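Local coordinates for protein mannitol dehydrogenase (Helicobacter pylori, PDB 3TWO) that probably interconverts cinnamyl alcohols and their aldehydes with NADP(H), as a zinc-containing member of the medium-chain alcohol dehydrogenases, at residues 65-70 with 154-159; 164-169 with 193-198; 178-183 with 199-204. All coordinates share one frame; numbering follows the deposited sequence.

The three contacts run from the catalytic domain into the Rossmann-type coenzyme domain. Contact 1 lies beside the cleft: the Glu65 side chain is about 5 Å from the zinc held by Cys42, His64 and Cys160, and about 6 Å from NADPH. Helix 158-171 carries on from there into contact 2, whose centre is about 18 Å from that of contact 1; Leu158 CD2 and Tyr195 OH pack 3.7 Å apart where the two meet. Contact 3, about 9 Å from contact 2 between centres, packs against helix 187-198, and Ala196 CB lies on Val180 CG1 and on Val203 CG2, 3.8 Å in each case. Contacts 1 and 3 do not touch, their nearest atoms being about 13 Å apart.

Contact 1: residues 65-70 with 154-159; sequences EIAGII and KVAPLL
Glu65 lies across Pro157 at about a right angle, where strand 65-73 meets the passage from helix 152-155 into helix 158-171. Glu65 CB starts 3.1 Å from Ala156 O, a carbonyl already engaged by Leu159 N. With CG anti to the carbonyl carbon (chi1 -64°) and the chain extended beyond, the side chain passes from Ala156 O to the backbone of Pro157. Glu65 CD comes to 3.5 Å from Pro157 CA. At the tip, Glu65 OE1 rests 3.3 Å from Pro157 CA and almost as near the CB of the same proline. The other oxygen, Glu65 OE2, is 3.4 Å from Pro157 O, but both are acceptors and this is proximity alone.

Packing closes the rest of the contact. The apolar pair Ala67 CB and Ala156 CB meets at 3.9 Å, and Leu159, reaching back toward the strand, brings Leu159 CG to 3.8 Å from Ile66 O and its CB near Glu65 CA.

The carboxylate is buried, and its partners lie outside the two segments: OE2 accepts from Ala161 N, and OE1 forms a salt bridge with Arg338 NE, whose guanidinium also binds NADPH. Glu65 directly follows the zinc ligand His64, while Leu159 directly precedes the ligand Cys160, so the contact joins the residues next in sequence to two zinc ligands. Within it the glutamate meets the helix passage by van der Waals contact; both carboxylate oxygens are satisfied by groups outside, which fixes the rotation of the carboxylate and links the zinc neighbourhood to a coenzyme-binding arginine.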
loop_
_atom_site.group_PDB
_atom_site.type_symbol
_atom_site.label_atom_id
_atom_site.label_comp_id
_atom_site.label_asym_id
_atom_site.label_seq_id
_atom_site.Cartn_x
_atom_site.Cartn_y
_atom_site.Cartn_z
ATOM N N GLU B 65 -4.440 -6.265 -27.431
ATOM C CA GLU B 65 -4.783 -4.928 -27.894
ATOM C C GLU B 65 -5.304 -5.064 -29.314
ATOM O O GLU B 65 -4.531 -5.087 -30.291
ATOM C CB GLU B 65 -3.549 -4.006 -27.793
ATOM C CG GLU B 65 -3.128 -3.844 -26.328
ATOM C CD GLU B 65 -1.960 -2.902 -26.140
ATOM O OE1 GLU B 65 -1.227 -2.678 -27.107
ATOM O OE2 GLU B 65 -1.780 -2.363 -25.028
ATOM N N ILE B 66 -6.617 -5.226 -29.439
ATOM C CA ILE B 66 -7.153 -5.675 -30.693
ATOM C C ILE B 66 -8.108 -4.624 -31.280
ATOM O O ILE B 66 -9.023 -4.141 -30.586
ATOM C CB ILE B 66 -7.897 -7.031 -30.506
ATOM C CG1 ILE B 66 -6.905 -8.177 -30.154
ATOM C CG2 ILE B 66 -8.741 -7.373 -31.753
ATOM C CD1 ILE B 66 -7.591 -9.295 -29.371
ATOM N N ALA B 67 -7.891 -4.248 -32.536
ATOM C CA ALA B 67 -8.867 -3.382 -33.220
ATOM C C ALA B 67 -9.256 -4.075 -34.516
ATOM O O ALA B 67 -8.363 -4.595 -35.245
ATOM C CB ALA B 67 -8.297 -1.987 -33.490
ATOM N N GLY B 68 -10.562 -4.120 -34.824
ATOM C CA GLY B 68 -11.009 -4.795 -36.044
ATOM C C GLY B 68 -12.417 -4.443 -36.471
ATOM O O GLY B 68 -13.010 -3.451 -36.008
ATOM N N ILE B 69 -12.983 -5.307 -37.315
ATOM C CA ILE B 69 -14.336 -5.100 -37.888
ATOM C C ILE B 69 -15.169 -6.358 -37.671
ATOM O O ILE B 69 -14.656 -7.508 -37.818
ATOM C CB ILE B 69 -14.237 -4.758 -39.394
ATOM C CG1 ILE B 69 -13.485 -3.433 -39.524
ATOM C CG2 ILE B 69 -15.687 -4.647 -40.068
ATOM C CD1 ILE B 69 -13.049 -2.991 -40.924
ATOM N N ILE B 70 -16.440 -6.144 -37.338
ATOM C CA ILE B 70 -17.351 -7.249 -37.153
ATOM C C ILE B 70 -17.747 -7.826 -38.497
ATOM O O ILE B 70 -18.347 -7.153 -39.344
ATOM C CB ILE B 70 -18.532 -6.865 -36.308
ATOM C CG1 ILE B 70 -17.988 -6.531 -34.879
ATOM C CG2 ILE B 70 -19.621 -7.963 -36.352
ATOM C CD1 ILE B 70 -18.938 -6.763 -33.741
ATOM N N LYS B 154 -4.002 3.287 -34.268
ATOM C CA LYS B 154 -3.749 3.988 -32.991
ATOM C C LYS B 154 -4.718 3.585 -31.862
ATOM O O LYS B 154 -4.387 3.735 -30.642
ATOM C CB LYS B 154 -3.854 5.492 -33.207
ATOM C CG LYS B 154 -2.567 6.073 -33.793
ATOM C CD LYS B 154 -2.759 7.516 -34.064
ATOM C CE LYS B 154 -1.589 8.053 -34.863
ATOM N NZ LYS B 154 -1.767 9.520 -34.889
ATOM N N VAL B 155 -5.897 3.077 -32.260
ATOM C CA VAL B 155 -6.930 2.685 -31.326
ATOM C C VAL B 155 -6.505 1.420 -30.573
ATOM O O VAL B 155 -6.765 1.320 -29.378
ATOM C CB VAL B 155 -8.300 2.450 -32.037
ATOM C CG1 VAL B 155 -9.320 1.716 -31.117
ATOM C CG2 VAL B 155 -8.883 3.783 -32.518
ATOM N N ALA B 156 -5.871 0.471 -31.264
ATOM C CA ALA B 156 -5.625 -0.864 -30.714
ATOM C C ALA B 156 -4.965 -0.858 -29.316
ATOM O O ALA B 156 -5.423 -1.572 -28.414
ATOM C CB ALA B 156 -4.829 -1.782 -31.770
ATOM N N PRO B 157 -3.909 -0.048 -29.109
ATOM C CA PRO B 157 -3.290 -0.141 -27.762
ATOM C C PRO B 157 -4.100 0.566 -26.698
ATOM O O PRO B 157 -3.808 0.384 -25.517
ATOM C CB PRO B 157 -1.900 0.537 -27.922
ATOM C CG PRO B 157 -1.603 0.523 -29.438
ATOM C CD PRO B 157 -3.029 0.646 -30.078
ATOM N N LEU B 158 -5.118 1.353 -27.079
ATOM C CA LEU B 158 -6.019 1.874 -26.058
ATOM C C LEU B 158 -6.622 0.719 -25.299
ATOM O O LEU B 158 -6.913 0.874 -24.112
ATOM C CB LEU B 158 -7.168 2.708 -26.643
ATOM C CG LEU B 158 -6.783 3.905 -27.437
ATOM C CD1 LEU B 158 -8.047 4.494 -28.203
ATOM C CD2 LEU B 158 -6.095 4.900 -26.552
ATOM N N LEU B 159 -6.804 -0.450 -25.971
ATOM C CA LEU B 159 -7.504 -1.567 -25.337
ATOM C C LEU B 159 -6.792 -2.131 -24.138
ATOM O O LEU B 159 -7.428 -2.791 -23.334
ATOM C CB LEU B 159 -7.888 -2.680 -26.321
ATOM C CG LEU B 159 -9.145 -2.486 -27.205
ATOM C CD1 LEU B 159 -10.383 -2.749 -26.323
ATOM C CD2 LEU B 159 -9.224 -1.110 -27.844
#

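Contact 2: residues 164-169 with 193-198; sequences TTYSPL and VKYAVA. With NDP (NADPH dihydro-nicotinamide-adenine-dinucleotide phosphate), chain F.
Tyr166 CG is anti to the backbone N (chi1 180°), whereas Tyr195 CG is anti to the carbonyl carbon, and these two choices bring the rings together as an edge-to-face pair. The centroids are 5.5 Å apart and the planes stand at 72°. The edge of Tyr166 faces the Tyr195 ring, with Tyr166 CD1 4.1 Å above the middle of its plane; Tyr166 CB adds an off-centre CH-pi contact on the same ring.

Thr165 approaches Tyr195 differently, Thr165 OG1 lying in the ring plane at the edge, 3.6 Å from Tyr195 CD1. That hydroxyl bonds back to Ala161 O and Gly162 O, one turn earlier in its own helix. Further along, Leu169 crosses Tyr195 at about a right angle and packs tightly, Leu169 CD1 being 3.3 Å from Tyr195 CB, while its second branch, CD2, reaches Ala196 CB.

Thr164 points away from residues 193-198. Thr164 OG1 is hydrogen-bonded to the backbone O of the zinc ligand Cys160 and packs 3.3 Å from NADPH C4N, the nicotinamide carbon that transfers hydride in this family.

The segment axes approach to 9.6 Å and cross at -36°. Helix 296-308 packs over the tyrosines, where Tyr166 OH is hydrogen-bonded to Glu301 OE1 and Tyr195 OH to Ser306 OG, while Val193 packs on Val205 of strand 202-206.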
loop_
_atom_site.group_PDB
_atom_site.type_symbol
_atom_site.label_atom_id
_atom_site.label_comp_id
_atom_site.label_asym_id
_atom_site.label_seq_id
_atom_site.Cartn_x
_atom_site.Cartn_y
_atom_site.Cartn_z
ATOM N N THR B 164 -5.385 0.704 -18.745
ATOM C CA THR B 164 -4.611 0.347 -17.578
ATOM C C THR B 164 -4.054 1.600 -16.894
ATOM O O THR B 164 -3.819 1.599 -15.659
ATOM C CB THR B 164 -3.463 -0.632 -17.902
ATOM O OG1 THR B 164 -4.020 -1.868 -18.409
ATOM C CG2 THR B 164 -2.639 -0.952 -16.624
ATOM N N THR B 165 -3.888 2.674 -17.669
ATOM C CA THR B 165 -3.289 3.848 -17.107
ATOM C C THR B 165 -4.368 4.873 -16.865
ATOM O O THR B 165 -4.283 5.594 -15.875
ATOM C CB THR B 165 -2.262 4.443 -18.060
ATOM O OG1 THR B 165 -2.897 4.630 -19.316
ATOM C CG2 THR B 165 -1.068 3.450 -18.251
ATOM N N TYR B 166 -5.378 4.932 -17.749
ATOM C CA TYR B 166 -6.520 5.792 -17.525
ATOM C C TYR B 166 -7.170 5.500 -16.118
ATOM O O TYR B 166 -7.517 6.422 -15.344
ATOM C CB TYR B 166 -7.547 5.526 -18.620
ATOM C CG TYR B 166 -8.832 6.347 -18.542
ATOM C CD1 TYR B 166 -8.889 7.675 -19.017
ATOM C CD2 TYR B 166 -10.013 5.775 -18.035
ATOM C CE1 TYR B 166 -10.117 8.407 -18.990
ATOM C CE2 TYR B 166 -11.219 6.502 -17.983
ATOM C CZ TYR B 166 -11.259 7.796 -18.478
ATOM O OH TYR B 166 -12.431 8.484 -18.384
ATOM N N SER B 167 -7.306 4.205 -15.812
ATOM C CA SER B 167 -8.119 3.811 -14.661
ATOM C C SER B 167 -7.578 4.398 -13.321
ATOM O O SER B 167 -8.320 4.953 -12.581
ATOM C CB SER B 167 -8.315 2.268 -14.598
ATOM O OG SER B 167 -9.178 1.886 -13.481
ATOM N N PRO B 168 -6.290 4.230 -13.005
ATOM C CA PRO B 168 -5.848 4.670 -11.661
ATOM C C PRO B 168 -5.737 6.185 -11.612
ATOM O O PRO B 168 -5.862 6.782 -10.540
ATOM C CB PRO B 168 -4.456 4.047 -11.520
ATOM C CG PRO B 168 -4.087 3.612 -12.924
ATOM C CD PRO B 168 -5.344 3.304 -13.617
ATOM N N LEU B 169 -5.529 6.797 -12.771
ATOM C CA LEU B 169 -5.533 8.246 -12.861
ATOM C C LEU B 169 -6.885 8.820 -12.394
ATOM O O LEU B 169 -6.899 9.787 -11.600
ATOM C CB LEU B 169 -5.163 8.745 -14.292
ATOM C CG LEU B 169 -3.686 8.685 -14.691
ATOM C CD1 LEU B 169 -3.482 8.923 -16.228
ATOM C CD2 LEU B 169 -2.784 9.672 -13.852
ATOM N N VAL B 193 1.389 9.479 -19.223
ATOM C CA VAL B 193 1.801 10.855 -19.509
ATOM C C VAL B 193 0.727 11.688 -20.258
ATOM O O VAL B 193 0.376 12.778 -19.830
ATOM C CB VAL B 193 3.164 10.911 -20.253
ATOM C CG1 VAL B 193 3.405 12.383 -20.809
ATOM C CG2 VAL B 193 4.312 10.537 -19.324
ATOM N N LYS B 194 0.200 11.164 -21.369
ATOM C CA LYS B 194 -0.799 11.882 -22.130
ATOM C C LYS B 194 -2.075 12.151 -21.351
ATOM O O LYS B 194 -2.579 13.269 -21.375
ATOM C CB LYS B 194 -1.125 11.174 -23.445
ATOM C CG LYS B 194 0.076 11.201 -24.404
ATOM C CD LYS B 194 0.052 9.991 -25.343
ATOM C CE LYS B 194 0.940 10.191 -26.552
ATOM N NZ LYS B 194 0.146 10.776 -27.644
ATOM N N TYR B 195 -2.590 11.137 -20.668
ATOM C CA TYR B 195 -3.803 11.320 -19.893
ATOM C C TYR B 195 -3.542 12.335 -18.782
ATOM O O TYR B 195 -4.340 13.222 -18.588
ATOM C CB TYR B 195 -4.319 9.974 -19.285
ATOM C CG TYR B 195 -4.891 9.016 -20.328
ATOM C CD1 TYR B 195 -4.552 7.639 -20.331
ATOM C CD2 TYR B 195 -5.780 9.478 -21.296
ATOM C CE1 TYR B 195 -5.043 6.776 -21.293
ATOM C CE2 TYR B 195 -6.321 8.629 -22.233
ATOM C CZ TYR B 195 -5.935 7.275 -22.241
ATOM O OH TYR B 195 -6.467 6.461 -23.229
ATOM N N ALA B 196 -2.449 12.179 -18.031
ATOM C CA ALA B 196 -2.217 13.125 -16.884
ATOM C C ALA B 196 -2.070 14.542 -17.347
ATOM O O ALA B 196 -2.637 15.428 -16.740
ATOM C CB ALA B 196 -1.034 12.709 -16.005
ATOM N N VAL B 197 -1.366 14.759 -18.457
ATOM C CA VAL B 197 -1.284 16.103 -19.023
ATOM C C VAL B 197 -2.680 16.601 -19.457
ATOM O O VAL B 197 -3.045 17.726 -19.129
ATOM C CB VAL B 197 -0.360 16.190 -20.271
ATOM C CG1 VAL B 197 -0.413 17.674 -20.934
ATOM C CG2 VAL B 197 1.034 15.817 -19.924
ATOM N N ALA B 198 -3.458 15.788 -20.174
ATOM C CA ALA B 198 -4.819 16.192 -20.575
ATOM C C ALA B 198 -5.704 16.476 -19.341
ATOM O O ALA B 198 -6.647 17.239 -19.432
ATOM C CB ALA B 198 -5.455 15.094 -21.422
HETATM P PA NDP F . 7.153 -1.555 -22.439
HETATM O O1A NDP F . 8.523 -2.090 -22.394
HETATM O O2A NDP F . 6.618 -0.456 -23.433
HETATM O O5B NDP F . 7.606 -0.291 -21.514
HETATM C C5B NDP F . 8.444 -0.464 -20.250
HETATM C C4B NDP F . 9.229 0.825 -20.035
HETATM O O4B NDP F . 9.910 0.957 -18.718
HETATM C C3B NDP F . 10.311 0.937 -21.132
HETATM O O3B NDP F . 10.248 2.309 -21.679
HETATM C C2B NDP F . 11.624 0.711 -20.334
HETATM O O2B NDP F . 12.642 1.479 -21.004
HETATM C C1B NDP F . 11.307 1.400 -18.986
HETATM N N9A NDP F . 12.010 0.791 -17.833
HETATM C C8A NDP F . 12.356 -0.512 -17.726
HETATM N N7A NDP F . 12.907 -0.665 -16.533
HETATM C C5A NDP F . 12.911 0.505 -15.900
HETATM C C6A NDP F . 13.354 0.916 -14.656
HETATM N N6A NDP F . 13.955 0.072 -13.749
HETATM N N1A NDP F . 13.198 2.203 -14.367
HETATM C C2A NDP F . 12.622 3.067 -15.174
HETATM N N3A NDP F . 12.179 2.703 -16.353
HETATM C C4A NDP F . 12.334 1.423 -16.732
HETATM O O3 NDP F . 6.147 -2.025 -21.317
HETATM P PN NDP F . 4.639 -1.782 -21.285
HETATM O O1N NDP F . 4.308 -0.352 -21.091
HETATM O O2N NDP F . 3.816 -2.527 -22.368
HETATM O O5D NDP F . 4.265 -2.567 -19.973
HETATM C C5D NDP F . 5.056 -2.258 -18.726
HETATM C C4D NDP F . 4.705 -3.297 -17.579
HETATM O O4D NDP F . 3.296 -3.078 -17.379
HETATM C C3D NDP F . 4.888 -4.797 -17.937
HETATM O O3D NDP F . 5.408 -5.486 -16.767
HETATM C C2D NDP F . 3.441 -5.202 -18.303
HETATM O O2D NDP F . 3.238 -6.548 -18.048
HETATM C C1D NDP F . 2.654 -4.376 -17.259
HETATM N N1N NDP F . 1.184 -4.257 -17.541
HETATM C C2N NDP F . 0.291 -4.366 -16.452
HETATM C C3N NDP F . -1.077 -4.263 -16.649
HETATM C C7N NDP F . -2.003 -4.298 -15.435
HETATM O O7N NDP F . -1.575 -4.023 -14.302
HETATM N N7N NDP F . -3.296 -4.377 -15.728
HETATM C C4N NDP F . -1.578 -4.088 -17.960
HETATM C C5N NDP F . -0.690 -3.936 -19.064
HETATM C C6N NDP F . 0.673 -4.031 -18.871
HETATM P P2B NDP F . 14.094 0.953 -21.250
HETATM O O1X NDP F . 14.355 1.253 -22.840
HETATM O O2X NDP F . 15.018 1.565 -20.290
HETATM O O3X NDP F . 14.056 -0.631 -21.114
#

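Contact 3: residues 178-183 with 199-204; sequences TKVGVA and MGAEVS
Strands 179-183 and 202-206 are the two parallel strands of a beta-alpha-beta unit whose connecting helix is 187-198, the nucleotide-binding unit of the Rossmann fold. They lie side by side in the six-stranded parallel sheet, with strand 235-240 along the other edge of 179-183. Lys179 pairs with Glu202, Val180 with Val203 and Gly181 with Ser204. Four backbone hydrogen bonds join the two segments: Glu202 N to Thr178 O, Val180 N to Glu202 O, Ser204 N to Val180 O and Val182 N to Ser204 O. The shortest is that from Ser204 N to Val180 O, at 2.7 Å. The bond from Val180 N is nearly straight (175° at the hydrogen), the one from Val182 N more bent (150°).

The chain enters strand 202-206 from helix 187-198 through a Schellman motif at Gly200, whose positive phi of 94° turns the backbone out of the helix. Ala201 CB then packs against Val180 CG2, 3.6 Å away. Val180 and Val203 point to the sheet face that helix 187-198 covers. Val182 touches Ala192 of that helix, and its CG2 lies loosely alongside Val203 CG1.

On the other face Lys179 and Glu202 extend next to each other in the same direction. Glu202 OE2 touches the aliphatic part of the lysine, 3.4 Å from Lys179 CE. The same Glu202 OE2 remains 4.4 Å from Lys179 NZ, too far for a salt bridge; the ammonium pairs instead with Glu233. Gly181 makes a CA-H...O contact with Ser204, Gly181 CA and Ser204 O being 3.3 Å apart.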
loop_
_atom_site.group_PDB
_atom_site.type_symbol
_atom_site.label_atom_id
_atom_site.label_comp_id
_atom_site.label_asym_id
_atom_site.label_seq_id
_atom_site.Cartn_x
_atom_site.Cartn_y
_atom_site.Cartn_z
ATOM N N THR B 178 -2.295 18.588 -9.807
ATOM C CA THR B 178 -1.786 17.353 -9.185
ATOM C C THR B 178 -0.378 17.169 -9.674
ATOM O O THR B 178 -0.151 17.265 -10.899
ATOM C CB THR B 178 -2.605 16.159 -9.590
ATOM O OG1 THR B 178 -3.967 16.416 -9.232
ATOM C CG2 THR B 178 -2.106 14.877 -8.879
ATOM N N LYS B 179 0.591 16.987 -8.759
ATOM C CA LYS B 179 1.894 16.511 -9.221
ATOM C C LYS B 179 1.995 14.966 -9.445
ATOM O O LYS B 179 1.938 14.163 -8.497
ATOM C CB LYS B 179 3.013 17.014 -8.328
ATOM C CG LYS B 179 2.991 18.561 -8.197
ATOM C CD LYS B 179 4.226 19.035 -7.377
ATOM C CE LYS B 179 4.347 20.580 -7.444
ATOM N NZ LYS B 179 5.516 20.922 -6.604
ATOM N N VAL B 180 2.188 14.579 -10.710
ATOM C CA VAL B 180 2.123 13.174 -11.133
ATOM C C VAL B 180 3.510 12.693 -11.618
ATOM O O VAL B 180 4.147 13.323 -12.484
ATOM C CB VAL B 180 1.109 13.069 -12.315
ATOM C CG1 VAL B 180 1.317 11.820 -13.180
ATOM C CG2 VAL B 180 -0.284 13.174 -11.808
ATOM N N GLY B 181 4.006 11.592 -11.054
ATOM C CA GLY B 181 5.195 10.921 -11.627
ATOM C C GLY B 181 4.774 9.681 -12.438
ATOM O O GLY B 181 3.845 8.946 -12.064
ATOM N N VAL B 182 5.490 9.430 -13.533
ATOM C CA VAL B 182 5.288 8.251 -14.340
ATOM C C VAL B 182 6.629 7.501 -14.392
ATOM O O VAL B 182 7.616 8.006 -14.918
ATOM C CB VAL B 182 4.770 8.551 -15.777
ATOM C CG1 VAL B 182 4.555 7.224 -16.541
ATOM C CG2 VAL B 182 3.466 9.334 -15.735
ATOM N N ALA B 183 6.660 6.305 -13.818
ATOM C CA ALA B 183 7.894 5.533 -13.826
ATOM C C ALA B 183 7.840 4.484 -14.978
ATOM O O ALA B 183 6.928 3.621 -15.023
ATOM C CB ALA B 183 8.082 4.875 -12.445
ATOM N N MET B 199 -5.402 15.853 -18.198
ATOM C CA MET B 199 -6.169 16.054 -16.972
ATOM C C MET B 199 -5.732 17.274 -16.144
ATOM O O MET B 199 -6.286 17.527 -15.084
ATOM C CB MET B 199 -6.111 14.789 -16.104
ATOM C CG MET B 199 -6.977 13.674 -16.667
ATOM S SD MET B 199 -6.679 12.071 -15.896
ATOM C CE MET B 199 -7.717 12.210 -14.433
ATOM N N GLY B 200 -4.733 18.017 -16.629
ATOM C CA GLY B 200 -4.259 19.215 -15.938
ATOM C C GLY B 200 -3.079 18.986 -14.990
ATOM O O GLY B 200 -2.688 19.927 -14.260
ATOM N N ALA B 201 -2.506 17.777 -14.983
ATOM C CA ALA B 201 -1.399 17.472 -14.071
ATOM C C ALA B 201 -0.100 18.110 -14.484
ATOM O O ALA B 201 0.115 18.460 -15.650
ATOM C CB ALA B 201 -1.174 15.995 -13.924
ATOM N N GLU B 202 0.774 18.248 -13.500
ATOM C CA GLU B 202 2.125 18.644 -13.741
ATOM C C GLU B 202 2.896 17.313 -13.711
ATOM O O GLU B 202 2.940 16.657 -12.671
ATOM C CB GLU B 202 2.593 19.617 -12.643
ATOM C CG GLU B 202 3.847 20.245 -13.005
ATOM C CD GLU B 202 4.327 21.339 -12.013
ATOM O OE1 GLU B 202 4.991 22.261 -12.515
ATOM O OE2 GLU B 202 4.070 21.309 -10.781
ATOM N N VAL B 203 3.525 16.946 -14.834
ATOM C CA VAL B 203 3.979 15.575 -15.008
ATOM C C VAL B 203 5.486 15.425 -14.976
ATOM O O VAL B 203 6.213 16.158 -15.666
ATOM C CB VAL B 203 3.406 15.000 -16.325
ATOM C CG1 VAL B 203 3.824 13.525 -16.537
ATOM C CG2 VAL B 203 1.883 15.132 -16.279
ATOM N N SER B 204 5.972 14.482 -14.176
ATOM C CA SER B 204 7.404 14.161 -14.152
ATOM C C SER B 204 7.539 12.734 -14.722
ATOM O O SER B 204 6.705 11.854 -14.413
ATOM C CB SER B 204 7.960 14.195 -12.718
ATOM O OG SER B 204 7.861 15.485 -12.114
#